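Long-range contacts in Sf11-rnase (Nicotiana alata, PDB 1IOO), which cleaves RNA as a secreted, monomeric T2-family ribonuclease of the style, associated with gametophytic self-incompatibility: residues Pro12-Tyr17 against Glu162-Gly167; Ser53-Lys58 against Asn100-Phe105; Trp67-Phe72 against Pro82-Gln87. All blocks are in the same frame, centred on the assembly; numbering follows the deposited sequence.

Overall arrangement
All three contacts lie in the single T2-type ribonuclease chain. Interaction 1 spans most of it, joining helix 12-18 to strand 162-170 of the antiparallel sheet. Interaction 3 falls within the span of interaction 2, and both fall within that of interaction 1. Interactions 2 and 3 sit among the helices, with centres about 13 Å apart. The centres of interactions 1 and 3 are about 16 Å apart. The centres of interactions 1 and 2 are about 26 Å apart, and the two do not touch. Interaction 3 therefore lies between the other two, touching helix 12-18 through Leu70 and Lys71 and helix 101-113 through Trp67 and Trp84. It holds Gln87, probably a catalytic residue.

Interaction 1 of 3, residues Pro12-Tyr17 against Glu162-Gly167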
loop_
_atom_site.group_PDB
_atom_site.type_symbol
_atom_site.label_atom_id
_atom_site.label_comp_id
_atom_site.label_asym_id
_atom_site.label_seq_id
_atom_site.Cartn_x
_atom_site.Cartn_y
_atom_site.Cartn_z
ATOM N N PRO A 12 -1.278 8.325 -4.633
ATOM C CA PRO A 12 -2.443 9.218 -4.582
ATOM C C PRO A 12 -2.964 9.784 -5.888
ATOM O O PRO A 12 -4.169 9.737 -6.147
ATOM C CB PRO A 12 -2.015 10.286 -3.586
ATOM C CG PRO A 12 -1.185 9.486 -2.626
ATOM C CD PRO A 12 -0.316 8.696 -3.584
ATOM N N ALA A 13 -2.078 10.329 -6.711
ATOM C CA ALA A 13 -2.510 10.902 -7.977
ATOM C C ALA A 13 -3.282 9.881 -8.805
ATOM O O ALA A 13 -4.291 10.210 -9.428
ATOM C CB ALA A 13 -1.315 11.425 -8.748
ATOM N N SER A 14 -2.811 8.639 -8.808
ATOM C CA SER A 14 -3.485 7.590 -9.556
ATOM C C SER A 14 -4.777 7.166 -8.859
ATOM O O SER A 14 -5.817 7.009 -9.498
ATOM C CB SER A 14 -2.564 6.380 -9.722
ATOM O OG SER A 14 -3.167 5.388 -10.534
ATOM N N PHE A 15 -4.714 6.988 -7.544
ATOM C CA PHE A 15 -5.890 6.572 -6.799
ATOM C C PHE A 15 -7.043 7.555 -6.984
ATOM O O PHE A 15 -8.186 7.148 -7.173
ATOM C CB PHE A 15 -5.580 6.456 -5.303
ATOM C CG PHE A 15 -6.748 5.980 -4.484
ATOM C CD1 PHE A 15 -6.951 4.623 -4.265
ATOM C CD2 PHE A 15 -7.668 6.890 -3.976
ATOM C CE1 PHE A 15 -8.060 4.173 -3.549
ATOM C CE2 PHE A 15 -8.782 6.459 -3.263
ATOM C CZ PHE A 15 -8.979 5.095 -3.048
ATOM N N CYS A 16 -6.739 8.848 -6.945
ATOM C CA CYS A 16 -7.782 9.864 -7.048
ATOM C C CYS A 16 -8.242 10.083 -8.485
ATOM O O CYS A 16 -9.225 10.788 -8.727
ATOM C CB CYS A 16 -7.319 11.158 -6.394
ATOM S SG CYS A 16 -7.198 10.932 -4.590
ATOM N N TYR A 17 -7.536 9.485 -9.437
ATOM C CA TYR A 17 -7.943 9.580 -10.830
ATOM C C TYR A 17 -8.887 8.433 -11.182
ATOM O O TYR A 17 -9.759 8.569 -12.040
ATOM C CB TYR A 17 -6.726 9.529 -11.761
ATOM C CG TYR A 17 -7.002 10.064 -13.149
ATOM C CD1 TYR A 17 -7.141 11.435 -13.369
ATOM C CD2 TYR A 17 -7.133 9.205 -14.239
ATOM C CE1 TYR A 17 -7.400 11.941 -14.636
ATOM C CE2 TYR A 17 -7.397 9.705 -15.518
ATOM C CZ TYR A 17 -7.526 11.071 -15.704
ATOM O OH TYR A 17 -7.763 11.578 -16.961
ATOM N N GLU A 162 -1.257 2.503 -15.840
ATOM C CA GLU A 162 -0.553 3.463 -15.016
ATOM C C GLU A 162 -0.223 2.881 -13.655
ATOM O O GLU A 162 -0.902 1.972 -13.176
ATOM C CB GLU A 162 -1.369 4.744 -14.852
ATOM C CG GLU A 162 -2.673 4.608 -14.101
ATOM C CD GLU A 162 -3.373 5.943 -13.983
ATOM O OE1 GLU A 162 -3.064 6.705 -13.041
ATOM O OE2 GLU A 162 -4.218 6.239 -14.851
ATOM N N LEU A 163 0.844 3.390 -13.049
ATOM C CA LEU A 163 1.256 2.930 -11.733
ATOM C C LEU A 163 0.197 3.294 -10.712
ATOM O O LEU A 163 -0.066 4.470 -10.478
ATOM C CB LEU A 163 2.599 3.560 -11.360
ATOM C CG LEU A 163 3.264 3.032 -10.087
ATOM C CD1 LEU A 163 3.559 1.544 -10.228
ATOM C CD2 LEU A 163 4.549 3.804 -9.842
ATOM N N TYR A 164 -0.403 2.279 -10.100
ATOM C CA TYR A 164 -1.499 2.487 -9.162
ATOM C C TYR A 164 -1.066 2.232 -7.722
ATOM O O TYR A 164 -1.318 3.047 -6.829
ATOM C CB TYR A 164 -2.629 1.540 -9.561
ATOM C CG TYR A 164 -3.910 1.703 -8.798
ATOM C CD1 TYR A 164 -4.705 2.833 -8.970
ATOM C CD2 TYR A 164 -4.359 0.699 -7.945
ATOM C CE1 TYR A 164 -5.927 2.959 -8.316
ATOM C CE2 TYR A 164 -5.576 0.813 -7.280
ATOM C CZ TYR A 164 -6.357 1.942 -7.473
ATOM O OH TYR A 164 -7.575 2.050 -6.842
ATOM N N GLU A 165 -0.422 1.091 -7.498
ATOM C CA GLU A 165 0.054 0.721 -6.169
ATOM C C GLU A 165 1.337 -0.085 -6.264
ATOM O O GLU A 165 1.623 -0.700 -7.289
ATOM C CB GLU A 165 -0.974 -0.157 -5.439
ATOM C CG GLU A 165 -2.352 0.431 -5.258
ATOM C CD GLU A 165 -3.337 -0.588 -4.694
ATOM O OE1 GLU A 165 -3.240 -1.780 -5.060
ATOM O OE2 GLU A 165 -4.215 -0.196 -3.902
ATOM N N ILE A 166 2.116 -0.063 -5.190
ATOM C CA ILE A 166 3.325 -0.857 -5.113
ATOM C C ILE A 166 3.302 -1.702 -3.861
ATOM O O ILE A 166 3.075 -1.193 -2.767
ATOM C CB ILE A 166 4.595 0.012 -5.085
ATOM C CG1 ILE A 166 4.722 0.774 -6.401
ATOM C CG2 ILE A 166 5.828 -0.872 -4.870
ATOM C CD1 ILE A 166 5.878 1.755 -6.422
ATOM N N GLY A 167 3.509 -3.003 -4.030
ATOM C CA GLY A 167 3.525 -3.883 -2.883
ATOM C C GLY A 167 4.933 -4.344 -2.569
ATOM O O GLY A 167 5.728 -4.646 -3.461
#
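Ser14 on helix 12-18 reaches across to Glu162 and Leu163 on strand 162-170. Its CB sits against the backbone oxygen of Leu163, with CB to O at 3.2 Å. The hydroxyl at its tip stands anti to the backbone N (chi1 -176°). From there Ser14 OG donates a hydrogen bond to Glu162 OE1 at 2.8 Å. The hydroxyl approaches from above the carboxylate plane, 45° out of it. On another flank Ser14 OG lies at the edge of the Tyr164 ring, in its plane, 3.4 Å from CD1. The contact lays the short helix that follows strand 4-10 against the antiparallel sheet of the T2 ribonuclease fold. The two segments run at 113° to each other, with axes 7.4 Å apart. Tyr164 and Glu165 form a classic beta bulge opposite Lys152. The Tyr164 ring extends to Phe15, where Tyr164 OH is 3.7 Å from Phe15 CD1. Tyr164 OH is also hydrogen-bonded to Asn19, just past the helix segment, and Phe15 packs on Leu70, which probably binds the RNA 3'-phosphate. Glu162 OE2 forms a salt bridge with Arg195, which also makes a cation-pi contact with the Tyr17 ring. An alanine in place of Glu162 would probably leave the Ser14 hydroxyl without this acceptor and Arg195 without its carboxylate mate.

Interaction 2 of 3, residues Ser53-Lys58 against Asn100-Phe105; sequences SYFTGK and NQNTYF
Gln101 bonds to the backbone of Ser53, and Phe55 and Phe105 form a T-shaped pair; together they join the loop ahead of helix 57-66 to the capped start of helix 101-113 in this T2 ribonuclease fold. The first turn of that helix is closed by a capping box. Asn100, the N-cap residue, accepts from Thr103 N through OD1, and Asn100 N donates to Thr103 OG1. Gln101 then reaches out with its CG anti to the backbone N (chi1 -173°) and its chain extended. Its amide grips both backbone polar atoms of Ser53. Ser53 N donates to Gln101 OE1 at 2.8 Å, and Gln101 NE2 donates to Ser53 O at 2.7 Å. Both bonds are nearly straight and meet lone pairs in the carbonyl planes. The pair of bonds fixes the rotation of the amide. The same NE2 lies over one face of Phe55, offset toward the rim, 3.2 Å from CZ. Phe55 and Gln101 meet tip to tip, with ring and amide planes 83° apart. The edge of Phe55 points into one face of Phe105, with centroids 5.0 Å apart and planes at 75°. Tyr104 CD1 lies over the opposite face of Phe105. Leu63 of helix 57-66 touches both phenylalanines, and Phe105 goes on to meet Trp67. Asn102 slides past Phe55, its ND2 at the ring edge, 3.3 Å from CE2. Beside the exposed Ser53, one water joins the two segments: it donates to Gln101 OE1 at 2.9 Å and is hydrogen-bonded to Ser53 OG at 3.0 Å.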
loop_
_atom_site.group_PDB
_atom_site.type_symbol
_atom_site.label_atom_id
_atom_site.label_comp_id
_atom_site.label_asym_id
_atom_site.label_seq_id
_atom_site.Cartn_x
_atom_site.Cartn_y
_atom_site.Cartn_z
ATOM N N SER A 53 -10.765 -0.123 18.094
ATOM C CA SER A 53 -10.832 1.033 18.968
ATOM C C SER A 53 -10.392 2.268 18.204
ATOM O O SER A 53 -9.421 2.218 17.455
ATOM C CB SER A 53 -9.929 0.830 20.183
ATOM O OG SER A 53 -10.329 -0.318 20.906
ATOM N N TYR A 54 -11.112 3.370 18.368
ATOM C CA TYR A 54 -10.784 4.576 17.631
ATOM C C TYR A 54 -9.506 5.229 18.146
ATOM O O TYR A 54 -9.344 5.461 19.343
ATOM C CB TYR A 54 -11.979 5.538 17.651
ATOM C CG TYR A 54 -13.194 4.923 16.984
ATOM C CD1 TYR A 54 -14.045 4.066 17.688
ATOM C CD2 TYR A 54 -13.447 5.127 15.628
ATOM C CE1 TYR A 54 -15.118 3.426 17.056
ATOM C CE2 TYR A 54 -14.513 4.489 14.985
ATOM C CZ TYR A 54 -15.342 3.641 15.706
ATOM O OH TYR A 54 -16.387 3.002 15.074
ATOM N N PHE A 55 -8.591 5.500 17.221
ATOM C CA PHE A 55 -7.317 6.128 17.549
ATOM C C PHE A 55 -7.487 7.607 17.886
ATOM O O PHE A 55 -8.422 8.268 17.429
ATOM C CB PHE A 55 -6.341 6.012 16.373
ATOM C CG PHE A 55 -5.835 4.612 16.128
ATOM C CD1 PHE A 55 -6.123 3.950 14.935
ATOM C CD2 PHE A 55 -5.035 3.972 17.072
ATOM C CE1 PHE A 55 -5.620 2.672 14.680
ATOM C CE2 PHE A 55 -4.528 2.694 16.827
ATOM C CZ PHE A 55 -4.819 2.044 15.628
ATOM N N THR A 56 -6.565 8.114 18.695
ATOM C CA THR A 56 -6.558 9.517 19.085
ATOM C C THR A 56 -5.134 10.042 19.145
ATOM O O THR A 56 -4.178 9.285 18.982
ATOM C CB THR A 56 -7.185 9.741 20.486
ATOM O OG1 THR A 56 -6.425 9.026 21.471
ATOM C CG2 THR A 56 -8.629 9.268 20.516
ATOM N N GLY A 57 -5.003 11.347 19.353
ATOM C CA GLY A 57 -3.691 11.959 19.487
ATOM C C GLY A 57 -2.647 11.750 18.407
ATOM O O GLY A 57 -2.916 11.931 17.219
ATOM N N LYS A 58 -1.443 11.367 18.827
ATOM C CA LYS A 58 -0.327 11.179 17.902
ATOM C C LYS A 58 -0.615 10.114 16.854
ATOM O O LYS A 58 -0.408 10.347 15.664
ATOM C CB LYS A 58 0.953 10.806 18.655
ATOM C CG LYS A 58 2.173 10.687 17.748
ATOM C CD LYS A 58 3.402 10.245 18.526
ATOM C CE LYS A 58 4.643 10.201 17.644
ATOM N NZ LYS A 58 4.532 9.217 16.530
ATOM N N ASN A 100 -1.312 -6.675 17.809
ATOM C CA ASN A 100 -2.581 -6.180 18.292
ATOM C C ASN A 100 -2.952 -4.970 17.446
ATOM O O ASN A 100 -2.203 -4.622 16.533
ATOM C CB ASN A 100 -2.533 -5.833 19.791
ATOM C CG ASN A 100 -1.429 -4.858 20.141
ATOM O OD1 ASN A 100 -1.305 -3.797 19.536
ATOM N ND2 ASN A 100 -0.628 -5.209 21.141
ATOM N N GLN A 101 -4.083 -4.331 17.707
ATOM C CA GLN A 101 -4.459 -3.201 16.866
ATOM C C GLN A 101 -3.360 -2.143 16.818
ATOM O O GLN A 101 -3.004 -1.648 15.748
ATOM C CB GLN A 101 -5.753 -2.549 17.339
ATOM C CG GLN A 101 -6.237 -1.492 16.361
ATOM C CD GLN A 101 -7.445 -0.745 16.863
ATOM O OE1 GLN A 101 -8.324 -1.327 17.497
ATOM N NE2 GLN A 101 -7.506 0.549 16.572
ATOM N N ASN A 102 -2.813 -1.810 17.981
ATOM C CA ASN A 102 -1.787 -0.779 18.074
ATOM C C ASN A 102 -0.494 -1.164 17.352
ATOM O O ASN A 102 0.086 -0.339 16.646
ATOM C CB ASN A 102 -1.490 -0.458 19.539
ATOM C CG ASN A 102 -2.605 0.324 20.200
ATOM O OD1 ASN A 102 -2.625 0.493 21.421
ATOM N ND2 ASN A 102 -3.534 0.826 19.395
ATOM N N THR A 103 -0.031 -2.399 17.528
ATOM C CA THR A 103 1.225 -2.796 16.897
ATOM C C THR A 103 1.043 -3.105 15.414
ATOM O O THR A 103 1.998 -3.030 14.645
ATOM C CB THR A 103 1.890 -3.961 17.634
ATOM O OG1 THR A 103 1.009 -5.080 17.674
ATOM C CG2 THR A 103 2.223 -3.539 19.058
ATOM N N TYR A 104 -0.177 -3.445 15.008
ATOM C CA TYR A 104 -0.450 -3.669 13.595
ATOM C C TYR A 104 -0.342 -2.352 12.826
ATOM O O TYR A 104 0.371 -2.255 11.823
ATOM C CB TYR A 104 -1.840 -4.283 13.411
ATOM C CG TYR A 104 -2.319 -4.317 11.974
ATOM C CD1 TYR A 104 -3.243 -3.385 11.511
ATOM C CD2 TYR A 104 -1.865 -5.294 11.087
ATOM C CE1 TYR A 104 -3.715 -3.422 10.200
ATOM C CE2 TYR A 104 -2.328 -5.343 9.763
ATOM C CZ TYR A 104 -3.258 -4.400 9.331
ATOM O OH TYR A 104 -3.730 -4.417 8.035
ATOM N N PHE A 105 -1.030 -1.323 13.311
ATOM C CA PHE A 105 -0.938 -0.023 12.666
ATOM C C PHE A 105 0.451 0.585 12.863
ATOM O O PHE A 105 0.976 1.244 11.969
ATOM C CB PHE A 105 -2.036 0.917 13.167
ATOM C CG PHE A 105 -3.375 0.646 12.545
ATOM C CD1 PHE A 105 -4.265 -0.260 13.121
ATOM C CD2 PHE A 105 -3.719 1.250 11.342
ATOM C CE1 PHE A 105 -5.475 -0.563 12.509
ATOM C CE2 PHE A 105 -4.929 0.956 10.713
ATOM C CZ PHE A 105 -5.810 0.047 11.298
HETATM O O HOH W 1 -8.127 -2.304 20.236
#

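Interaction 3 of 3, residues Trp67-Phe72 against Pro82-Gln87; sequences WMQLKF and PSWKYQ
Gln69, Trp84 and Trp67 carry the contact between the loop after helix 57-66 and the first turns of helix 82-92. Gln69 is the centre of an inverse gamma turn and starts a type I beta turn that ends at Phe72. Its CG is anti to the carbonyl carbon (chi1 -54°) and the chain is extended beyond it, which carries the amide out to the helix start. There Gln69 OE1 accepts from Ser83 N at 2.9 Å and from Trp84 N at 3.2 Å, two amides of the first turn. The Gln69 amide is stacked on one face of the Trp84 indole, with the planes only 8° apart. Gln69 NE2 stands 3.3 Å above that ring, offset toward the rim, and is hydrogen-bonded to Gly77 O. Gln69 CG adds a CH-pi contact with the five-membered ring. Trp84 turns its edge to a face of Trp67, in a T-shaped pair with planes at 74°. Its NE1 donates to Trp67 O at 2.8 Å, with the acceptor close to the indole plane. Further along the loop comes Phe72; Pro82 CG, from the start of the helix, sits over the centre of its ring, 3.5 Å from the centroid. Trp67 CZ2 meets Gln87 CB at 3.9 Å, which brings the packing up to a residue that is probably catalytic. Gln69 and Leu70 probably bind the RNA 3'-phosphate, as in related enzymes. With OE1 held by two helix amides, NE2 by Gly77 and the amide flat on an indole, the Gln69 side chain is likely to have little freedom to turn.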
loop_
_atom_site.group_PDB
_atom_site.type_symbol
_atom_site.label_atom_id
_atom_site.label_comp_id
_atom_site.label_asym_id
_atom_site.label_seq_id
_atom_site.Cartn_x
_atom_site.Cartn_y
_atom_site.Cartn_z
ATOM N N TRP A 67 -1.447 7.179 6.327
ATOM C CA TRP A 67 -2.490 6.264 5.865
ATOM C C TRP A 67 -3.763 7.053 5.589
ATOM O O TRP A 67 -4.862 6.655 5.970
ATOM C CB TRP A 67 -2.762 5.191 6.933
ATOM C CG TRP A 67 -3.449 3.931 6.429
ATOM C CD1 TRP A 67 -4.415 3.840 5.461
ATOM C CD2 TRP A 67 -3.260 2.601 6.927
ATOM N NE1 TRP A 67 -4.838 2.535 5.331
ATOM C CE2 TRP A 67 -4.146 1.755 6.219
ATOM C CE3 TRP A 67 -2.430 2.041 7.905
ATOM C CZ2 TRP A 67 -4.222 0.380 6.459
ATOM C CZ3 TRP A 67 -2.506 0.674 8.145
ATOM C CH2 TRP A 67 -3.397 -0.140 7.423
ATOM N N MET A 68 -3.599 8.187 4.920
ATOM C CA MET A 68 -4.719 9.064 4.642
ATOM C C MET A 68 -5.863 8.320 3.977
ATOM O O MET A 68 -5.664 7.596 3.001
ATOM C CB MET A 68 -4.273 10.232 3.761
ATOM C CG MET A 68 -5.285 11.368 3.709
ATOM S SD MET A 68 -4.720 12.788 2.756
ATOM C CE MET A 68 -3.422 13.455 3.820
ATOM N N GLN A 69 -7.058 8.477 4.536
ATOM C CA GLN A 69 -8.256 7.870 3.971
ATOM C C GLN A 69 -8.818 8.803 2.903
ATOM O O GLN A 69 -9.692 9.626 3.164
ATOM C CB GLN A 69 -9.250 7.609 5.097
ATOM C CG GLN A 69 -8.629 6.776 6.224
ATOM C CD GLN A 69 -9.489 6.724 7.466
ATOM O OE1 GLN A 69 -10.160 5.728 7.735
ATOM N NE2 GLN A 69 -9.477 7.808 8.234
ATOM N N LEU A 70 -8.261 8.668 1.705
ATOM C CA LEU A 70 -8.530 9.538 0.564
ATOM C C LEU A 70 -10.001 9.634 0.162
ATOM O O LEU A 70 -10.408 10.646 -0.402
ATOM C CB LEU A 70 -7.706 9.060 -0.634
ATOM C CG LEU A 70 -6.190 9.064 -0.408
ATOM C CD1 LEU A 70 -5.500 8.395 -1.587
ATOM C CD2 LEU A 70 -5.705 10.494 -0.224
ATOM N N LYS A 71 -10.796 8.610 0.439
ATOM C CA LYS A 71 -12.197 8.608 -0.005
ATOM C C LYS A 71 -13.135 9.381 0.925
ATOM O O LYS A 71 -14.296 9.605 0.576
ATOM C CB LYS A 71 -12.699 7.167 -0.135
ATOM C CG LYS A 71 -12.066 6.394 -1.278
ATOM C CD LYS A 71 -11.972 4.906 -0.975
ATOM C CE LYS A 71 -13.329 4.260 -0.776
ATOM N NZ LYS A 71 -13.174 2.800 -0.493
ATOM N N PHE A 72 -12.650 9.807 2.085
ATOM C CA PHE A 72 -13.527 10.487 3.034
ATOM C C PHE A 72 -13.006 11.843 3.452
ATOM O O PHE A 72 -11.802 12.103 3.423
ATOM C CB PHE A 72 -13.711 9.626 4.295
ATOM C CG PHE A 72 -14.279 8.267 4.022
ATOM C CD1 PHE A 72 -13.456 7.205 3.660
ATOM C CD2 PHE A 72 -15.651 8.056 4.109
ATOM C CE1 PHE A 72 -13.995 5.949 3.386
ATOM C CE2 PHE A 72 -16.198 6.808 3.838
ATOM C CZ PHE A 72 -15.376 5.755 3.477
ATOM N N PRO A 82 -13.330 5.053 9.011
ATOM C CA PRO A 82 -13.919 3.963 8.229
ATOM C C PRO A 82 -12.951 3.025 7.511
ATOM O O PRO A 82 -13.141 1.808 7.523
ATOM C CB PRO A 82 -14.847 4.697 7.267
ATOM C CG PRO A 82 -14.133 5.987 7.037
ATOM C CD PRO A 82 -13.654 6.365 8.417
ATOM N N SER A 83 -11.924 3.576 6.876
ATOM C CA SER A 83 -10.997 2.744 6.124
ATOM C C SER A 83 -10.044 1.988 7.028
ATOM O O SER A 83 -9.741 0.825 6.770
ATOM C CB SER A 83 -10.236 3.572 5.095
ATOM O OG SER A 83 -11.157 4.113 4.167
ATOM N N TRP A 84 -9.557 2.641 8.079
ATOM C CA TRP A 84 -8.674 1.961 9.010
ATOM C C TRP A 84 -9.400 0.799 9.669
ATOM O O TRP A 84 -8.841 -0.289 9.816
ATOM C CB TRP A 84 -8.143 2.927 10.074
ATOM C CG TRP A 84 -7.372 4.061 9.479
ATOM C CD1 TRP A 84 -6.663 4.045 8.300
ATOM C CD2 TRP A 84 -7.260 5.397 9.994
ATOM N NE1 TRP A 84 -6.137 5.290 8.052
ATOM C CE2 TRP A 84 -6.485 6.136 9.071
ATOM C CE3 TRP A 84 -7.743 6.043 11.143
ATOM C CZ2 TRP A 84 -6.183 7.490 9.256
ATOM C CZ3 TRP A 84 -7.442 7.398 11.327
ATOM C CH2 TRP A 84 -6.669 8.101 10.385
ATOM N N LYS A 85 -10.657 1.026 10.047
ATOM C CA LYS A 85 -11.454 -0.024 10.665
ATOM C C LYS A 85 -11.663 -1.189 9.702
ATOM O O LYS A 85 -11.482 -2.347 10.067
ATOM C CB LYS A 85 -12.828 0.503 11.108
ATOM C CG LYS A 85 -13.687 -0.595 11.746
ATOM C CD LYS A 85 -15.142 -0.186 11.942
ATOM C CE LYS A 85 -15.302 0.887 12.985
ATOM N NZ LYS A 85 -16.753 1.087 13.267
ATOM N N TYR A 86 -12.039 -0.879 8.467
ATOM C CA TYR A 86 -12.276 -1.919 7.474
ATOM C C TYR A 86 -11.020 -2.747 7.235
ATOM O O TYR A 86 -11.067 -3.980 7.214
ATOM C CB TYR A 86 -12.730 -1.297 6.154
ATOM C CG TYR A 86 -13.068 -2.309 5.091
ATOM C CD1 TYR A 86 -14.070 -3.258 5.301
ATOM C CD2 TYR A 86 -12.404 -2.312 3.869
ATOM C CE1 TYR A 86 -14.405 -4.183 4.312
ATOM C CE2 TYR A 86 -12.732 -3.231 2.872
ATOM C CZ TYR A 86 -13.732 -4.159 3.099
ATOM O OH TYR A 86 -14.085 -5.049 2.107
ATOM N N GLN A 87 -9.890 -2.067 7.072
ATOM C CA GLN A 87 -8.627 -2.745 6.816
ATOM C C GLN A 87 -8.210 -3.609 7.998
ATOM O O GLN A 87 -7.657 -4.693 7.816
ATOM C CB GLN A 87 -7.531 -1.720 6.493
ATOM C CG GLN A 87 -7.731 -1.029 5.141
ATOM C CD GLN A 87 -7.623 -1.985 3.958
ATOM O OE1 GLN A 87 -8.338 -1.839 2.967
ATOM N NE2 GLN A 87 -6.718 -2.951 4.048
HETATM O O HOH W 2 -10.198 5.766 2.033
#